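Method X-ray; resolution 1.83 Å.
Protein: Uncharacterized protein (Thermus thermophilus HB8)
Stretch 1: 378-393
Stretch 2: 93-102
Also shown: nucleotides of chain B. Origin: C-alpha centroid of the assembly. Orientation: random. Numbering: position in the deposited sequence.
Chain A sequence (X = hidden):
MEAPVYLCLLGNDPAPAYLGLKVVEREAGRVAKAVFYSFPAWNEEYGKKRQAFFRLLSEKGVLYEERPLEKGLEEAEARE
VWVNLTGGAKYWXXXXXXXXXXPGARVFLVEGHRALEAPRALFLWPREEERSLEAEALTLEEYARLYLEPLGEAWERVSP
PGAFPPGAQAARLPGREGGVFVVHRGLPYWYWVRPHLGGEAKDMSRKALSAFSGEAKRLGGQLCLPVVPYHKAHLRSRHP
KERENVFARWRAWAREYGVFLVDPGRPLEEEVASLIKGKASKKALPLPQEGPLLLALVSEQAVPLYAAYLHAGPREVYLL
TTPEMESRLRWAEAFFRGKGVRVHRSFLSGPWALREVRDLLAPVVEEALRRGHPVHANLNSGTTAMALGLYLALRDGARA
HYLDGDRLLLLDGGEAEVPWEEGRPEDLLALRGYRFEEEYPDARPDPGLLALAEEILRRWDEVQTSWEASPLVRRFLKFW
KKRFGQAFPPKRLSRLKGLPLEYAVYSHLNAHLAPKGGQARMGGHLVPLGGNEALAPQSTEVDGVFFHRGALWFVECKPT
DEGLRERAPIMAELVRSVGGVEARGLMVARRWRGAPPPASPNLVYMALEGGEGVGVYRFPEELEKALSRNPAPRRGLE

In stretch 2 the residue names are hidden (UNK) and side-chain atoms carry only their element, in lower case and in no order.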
# COMPACT_ATOMS: atom_id res chain seq x y z
N ASN A 378 -3.58 -6.67 16.06
CA ASN A 378 -2.66 -6.36 15.00
C ASN A 378 -2.44 -4.83 14.97
O ASN A 378 -3.40 -4.06 14.93
CB ASN A 378 -3.22 -6.81 13.66
CG ASN A 378 -2.33 -6.40 12.52
OD1 ASN A 378 -2.45 -5.27 11.98
ND2 ASN A 378 -1.36 -7.24 12.21
N LEU A 379 -1.19 -4.41 14.92
CA LEU A 379 -0.83 -3.00 14.95
C LEU A 379 -0.29 -2.44 13.64
O LEU A 379 0.27 -1.35 13.60
CB LEU A 379 0.15 -2.76 16.11
CG LEU A 379 -0.41 -3.08 17.50
CD1 LEU A 379 0.64 -2.91 18.57
CD2 LEU A 379 -1.61 -2.19 17.83
N ASN A 380 -0.48 -3.18 12.54
CA ASN A 380 -0.03 -2.76 11.23
C ASN A 380 -0.85 -1.73 10.53
O ASN A 380 -0.31 -0.97 9.73
CB ASN A 380 0.05 -3.91 10.25
CG ASN A 380 1.25 -4.81 10.52
OD1 ASN A 380 1.13 -5.74 11.28
ND2 ASN A 380 2.38 -4.51 9.91
N SER A 381 -2.15 -1.72 10.80
CA SER A 381 -3.09 -1.01 9.93
C SER A 381 -3.67 0.25 10.59
O SER A 381 -3.56 0.49 11.80
CB SER A 381 -4.21 -1.95 9.49
OG SER A 381 -3.68 -3.16 8.96
N GLY A 382 -4.33 1.04 9.75
CA GLY A 382 -4.76 2.35 10.09
C GLY A 382 -3.59 3.30 10.18
O GLY A 382 -2.41 2.93 10.03
N THR A 383 -3.92 4.55 10.47
CA THR A 383 -2.96 5.59 10.72
C THR A 383 -2.28 5.35 12.06
O THR A 383 -2.71 4.51 12.84
CB THR A 383 -3.66 6.96 10.78
OG1 THR A 383 -4.56 6.94 11.89
CG2 THR A 383 -4.40 7.23 9.47
N THR A 384 -1.22 6.08 12.36
CA THR A 384 -0.55 5.92 13.66
C THR A 384 -1.49 6.24 14.82
O THR A 384 -1.52 5.51 15.82
CB THR A 384 0.76 6.73 13.75
OG1 THR A 384 1.59 6.39 12.63
CG2 THR A 384 1.49 6.44 14.98
N ALA A 385 -2.33 7.26 14.64
CA ALA A 385 -3.36 7.57 15.61
C ALA A 385 -4.26 6.39 15.89
O ALA A 385 -4.49 6.09 17.07
CB ALA A 385 -4.19 8.78 15.15
N MSE A 386 -4.72 5.71 14.84
CA MSE A 386 -5.64 4.60 15.00
C MSE A 386 -5.00 3.41 15.66
O MSE A 386 -5.56 2.78 16.56
CB MSE A 386 -6.25 4.24 13.67
CG MSE A 386 -7.13 5.33 13.05
SE MSE A 386 -7.48 5.11 11.16
CE MSE A 386 -8.31 3.36 11.15
N ALA A 387 -3.78 3.10 15.23
CA ALA A 387 -3.03 1.99 15.80
C ALA A 387 -2.63 2.22 17.26
O ALA A 387 -2.68 1.28 18.07
CB ALA A 387 -1.82 1.71 14.94
N LEU A 388 -2.21 3.43 17.60
CA LEU A 388 -1.97 3.77 19.00
C LEU A 388 -3.25 3.66 19.83
O LEU A 388 -3.20 3.22 20.98
CB LEU A 388 -1.36 5.14 19.14
CG LEU A 388 0.09 5.25 18.66
CD1 LEU A 388 0.61 6.66 18.87
CD2 LEU A 388 0.96 4.27 19.39
N GLY A 389 -4.38 4.02 19.26
CA GLY A 389 -5.67 3.85 19.92
C GLY A 389 -5.96 2.43 20.27
O GLY A 389 -6.46 2.10 21.37
N LEU A 390 -5.64 1.55 19.33
CA LEU A 390 -5.82 0.15 19.57
C LEU A 390 -4.87 -0.31 20.66
O LEU A 390 -5.27 -1.03 21.55
CB LEU A 390 -5.62 -0.66 18.28
CG LEU A 390 -5.47 -2.19 18.41
CD1 LEU A 390 -6.58 -2.81 19.22
CD2 LEU A 390 -5.50 -2.79 17.03
N TYR A 391 -3.61 0.09 20.59
CA TYR A 391 -2.66 -0.30 21.61
C TYR A 391 -3.13 0.16 23.01
O TYR A 391 -3.00 -0.58 23.98
CB TYR A 391 -1.28 0.30 21.31
CG TYR A 391 -0.35 0.20 22.49
CD1 TYR A 391 0.19 -1.01 22.87
CD2 TYR A 391 0.02 1.34 23.19
CE1 TYR A 391 1.06 -1.10 23.96
CE2 TYR A 391 0.88 1.26 24.27
CZ TYR A 391 1.40 0.05 24.65
OH TYR A 391 2.28 0.00 25.73
N LEU A 392 -3.70 1.35 23.09
CA LEU A 392 -4.12 1.92 24.38
C LEU A 392 -5.36 1.25 24.95
O LEU A 392 -5.65 1.37 26.15
CB LEU A 392 -4.32 3.44 24.25
CG LEU A 392 -3.02 4.23 24.08
CD1 LEU A 392 -3.27 5.65 23.66
CD2 LEU A 392 -2.16 4.20 25.34
N ALA A 393 -6.09 0.54 24.10
CA ALA A 393 -7.21 -0.30 24.53
C ALA A 393 -6.76 -1.59 25.20
O ALA A 393 -7.54 -2.24 25.87
CB ALA A 393 -8.09 -0.66 23.36
N UNK A 93 6.36 3.61 17.06
CA UNK A 93 5.51 4.55 17.77
C UNK A 93 5.00 3.91 19.06
O UNK A 93 5.01 4.54 20.14
c UNK A 93 4.35 4.98 16.91
N UNK A 94 4.58 2.67 18.97
CA UNK A 94 4.07 2.00 20.15
C UNK A 94 5.15 1.87 21.23
O UNK A 94 4.89 2.16 22.41
c UNK A 94 3.24 -0.17 21.08
c UNK A 94 3.50 0.63 19.81
c UNK A 94 2.22 0.77 19.01
N UNK A 95 6.34 1.44 20.83
CA UNK A 95 7.45 1.27 21.78
C UNK A 95 7.93 2.59 22.39
O UNK A 95 8.14 2.69 23.61
c UNK A 95 8.17 -0.90 20.82
c UNK A 95 11.39 -2.39 21.69
n UNK A 95 11.87 -2.90 20.57
n UNK A 95 12.13 -2.38 22.80
c UNK A 95 9.29 -1.82 20.56
n UNK A 95 10.17 -1.90 21.73
c UNK A 95 8.59 0.55 21.13
N UNK A 96 8.05 3.63 21.55
CA UNK A 96 8.39 4.95 22.05
C UNK A 96 7.32 5.51 22.96
O UNK A 96 7.64 6.14 23.96
c UNK A 96 10.74 7.15 20.29
c UNK A 96 10.04 5.95 20.41
c UNK A 96 12.66 5.96 19.47
c UNK A 96 12.05 7.15 19.85
c UNK A 96 8.64 5.94 20.90
c UNK A 96 10.68 4.77 20.06
c UNK A 96 11.97 4.78 19.60
N UNK A 97 6.05 5.27 22.66
CA UNK A 97 5.00 5.80 23.52
C UNK A 97 5.13 5.18 24.92
O UNK A 97 4.98 5.90 25.92
c UNK A 97 2.44 5.97 23.85
c UNK A 97 2.45 7.47 24.09
c UNK A 97 3.63 5.53 22.99
c UNK A 97 1.16 5.52 23.20
N UNK A 98 5.41 3.88 24.98
CA UNK A 98 5.60 3.22 26.31
C UNK A 98 6.69 3.91 27.13
O UNK A 98 6.53 4.13 28.31
N UNK A 99 7.80 4.23 26.48
CA UNK A 99 8.97 4.77 27.12
C UNK A 99 8.84 6.25 27.48
O UNK A 99 9.28 6.67 28.56
n UNK A 99 12.28 4.36 27.61
n UNK A 99 13.28 6.22 27.27
c UNK A 99 11.48 5.08 26.75
c UNK A 99 12.11 6.26 26.54
c UNK A 99 13.36 5.07 27.90
c UNK A 99 10.18 4.55 26.21
N UNK A 100 8.22 7.03 26.59
CA UNK A 100 8.27 8.49 26.67
C UNK A 100 7.11 9.12 27.42
O UNK A 100 7.06 10.34 27.56
c UNK A 100 13.55 10.55 25.99
c UNK A 100 13.42 9.63 24.98
c UNK A 100 10.36 8.16 23.86
c UNK A 100 11.02 9.64 25.36
c UNK A 100 12.14 9.18 24.69
c UNK A 100 9.89 8.98 24.81
n UNK A 100 11.71 8.29 23.75
c UNK A 100 8.48 9.13 25.26
c UNK A 100 11.18 10.58 26.39
c UNK A 100 12.46 11.02 26.68
N UNK A 101 6.22 8.31 27.95
CA UNK A 101 5.22 8.82 28.88
C UNK A 101 5.91 9.01 30.22
O UNK A 101 5.82 8.17 31.12
c UNK A 101 4.02 7.89 28.97
c UNK A 101 1.36 4.70 27.71
c UNK A 101 1.87 7.11 27.81
n UNK A 101 0.07 4.95 27.51
n UNK A 101 2.23 5.69 27.85
n UNK A 101 1.78 3.44 27.76
c UNK A 101 3.11 8.00 27.74
N UNK A 102 6.65 10.10 30.32
CA UNK A 102 7.43 10.39 31.52
C UNK A 102 7.53 11.90 31.71
O UNK A 102 7.26 12.67 30.78
n UNK A 102 13.25 8.12 30.72
c UNK A 102 12.06 7.61 30.43
c UNK A 102 11.02 9.83 30.13
c UNK A 102 8.83 9.81 31.36
c UNK A 102 9.60 10.34 30.16
n UNK A 102 11.02 8.38 30.14
n UNK A 102 11.89 6.28 30.42
P A B 3 0.98 6.78 9.32
OP1 A B 3 0.45 7.51 10.54
OP2 A B 3 2.26 6.03 9.59
O5' A B 3 -0.14 5.80 8.77
C5' A B 3 -0.08 5.17 7.48
C4' A B 3 -1.25 4.23 7.40
O4' A B 3 -2.50 4.99 7.45
C3' A B 3 -1.32 3.37 6.14
O3' A B 3 -1.53 2.04 6.57
C2' A B 3 -2.54 3.94 5.40
O2' A B 3 -3.20 3.01 4.57
C1' A B 3 -3.41 4.38 6.57
N9 A B 3 -4.40 5.38 6.22
C8 A B 3 -4.18 6.54 5.52
N7 A B 3 -5.27 7.26 5.39
C5 A B 3 -6.24 6.55 6.08
C6 A B 3 -7.60 6.81 6.32
N6 A B 3 -8.21 7.92 5.90
N1 A B 3 -8.28 5.90 7.06
C2 A B 3 -7.64 4.81 7.50
N3 A B 3 -6.36 4.46 7.33
C4 A B 3 -5.71 5.39 6.60
P A B 4 -0.97 0.77 5.76
OP1 A B 4 -0.14 1.22 4.61
OP2 A B 4 -2.07 -0.23 5.53
O5' A B 4 0.02 0.24 6.90
C5' A B 4 0.61 -1.06 6.72
C4' A B 4 1.92 -1.09 7.47
O4' A B 4 2.38 -2.46 7.59
C3' A B 4 3.03 -0.33 6.76
O3' A B 4 3.97 0.30 7.62
C2' A B 4 3.73 -1.46 6.00
O2' A B 4 5.04 -1.12 5.60
C1' A B 4 3.69 -2.54 7.07
N9 A B 4 3.96 -3.89 6.60
C8 A B 4 4.88 -4.73 7.16
N7 A B 4 4.99 -5.87 6.52
C5 A B 4 4.12 -5.75 5.44
C6 A B 4 3.78 -6.62 4.39
N6 A B 4 4.33 -7.83 4.20
N1 A B 4 2.88 -6.17 3.47
C2 A B 4 2.36 -4.95 3.64
N3 A B 4 2.58 -4.06 4.60
C4 A B 4 3.47 -4.52 5.49
O HOH W 1 4.60 0.62 24.75

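Position 93 carries one side-chain carbon. It points toward stretch 1, and this CB lies 3.7 Å from Thr 384 CG2. A single carbon is alanine: Ala 93. Leu 388 CD2 lies 4.1 Å from Ala 93 C.

Position 94 has three side-chain carbons, one carrying the other two. One tip sits over a face of the Tyr 391 ring; the other lies between Leu 379 and Leu 388. A fork at CB with no oxygen is valine: Val 94, chi1 t. Val 94 CG1 is 3.6 Å from Tyr 391 CD1, in a CH-pi contact. Val 94 CG2 is 3.7 Å from Leu 388 CD2 and 4.0 Å from Leu 379 CD1.

Position 95 has three carbons, a nitrogen, then a carbon bearing two more nitrogens. It points away and touches nothing on stretch 1. This is Arg 95.

Position 96 has one carbon followed by a ring of six carbons. It is out of reach of stretch 1. This is Phe 96.

Position 97 has four carbons, forked at the second. It points toward stretch 1 and meets Leu 388, Tyr 391 and Leu 392. The late fork gives leucine: Leu 97. Leu 97 CD2 is 4.0 Å from Leu 388 CD2 and 4.2 Å from Leu 392 CD2.

Position 98 has no side-chain atoms. This is Gly 98.

Position 99 has one carbon and a five-membered ring of three carbons and two nitrogens. It does not reach stretch 1. This is His 99.

Position 100 has one carbon, then fused five- and six-membered rings holding eight carbons and one nitrogen. It is buried and does not reach stretch 1. This is Trp 100.

Position 101 again has three carbons, a nitrogen, and a carbon with two nitrogens. It points toward stretch 1 and ends beside Leu 392 and Tyr 391. This is Arg 101. Arg 101 NH1 is 3.2 Å from Leu 392 CD2.

Position 102 has the same atom pattern but is out of reach. This is Arg 102. Arg 102 NE donates to His 99 O at 2.9 Å.

The contact is mainly apolar packing. The helices cross at -57°, with Leu 379 and Arg 101 adding to it from outside them. The stretches bury 420 Å², both sides summed. No direct hydrogen bond joins the stretches. One water bridges them, donating to Val 94 O at 2.8 Å and lying 2.6 Å from Tyr 391 OH. At the helix start, Thr 384 also binds the nucleotide: Thr 384 OG1 donates to A3 OP1 at 2.6 Å.

Stretch 2 93-102: AVRFLGHWRR
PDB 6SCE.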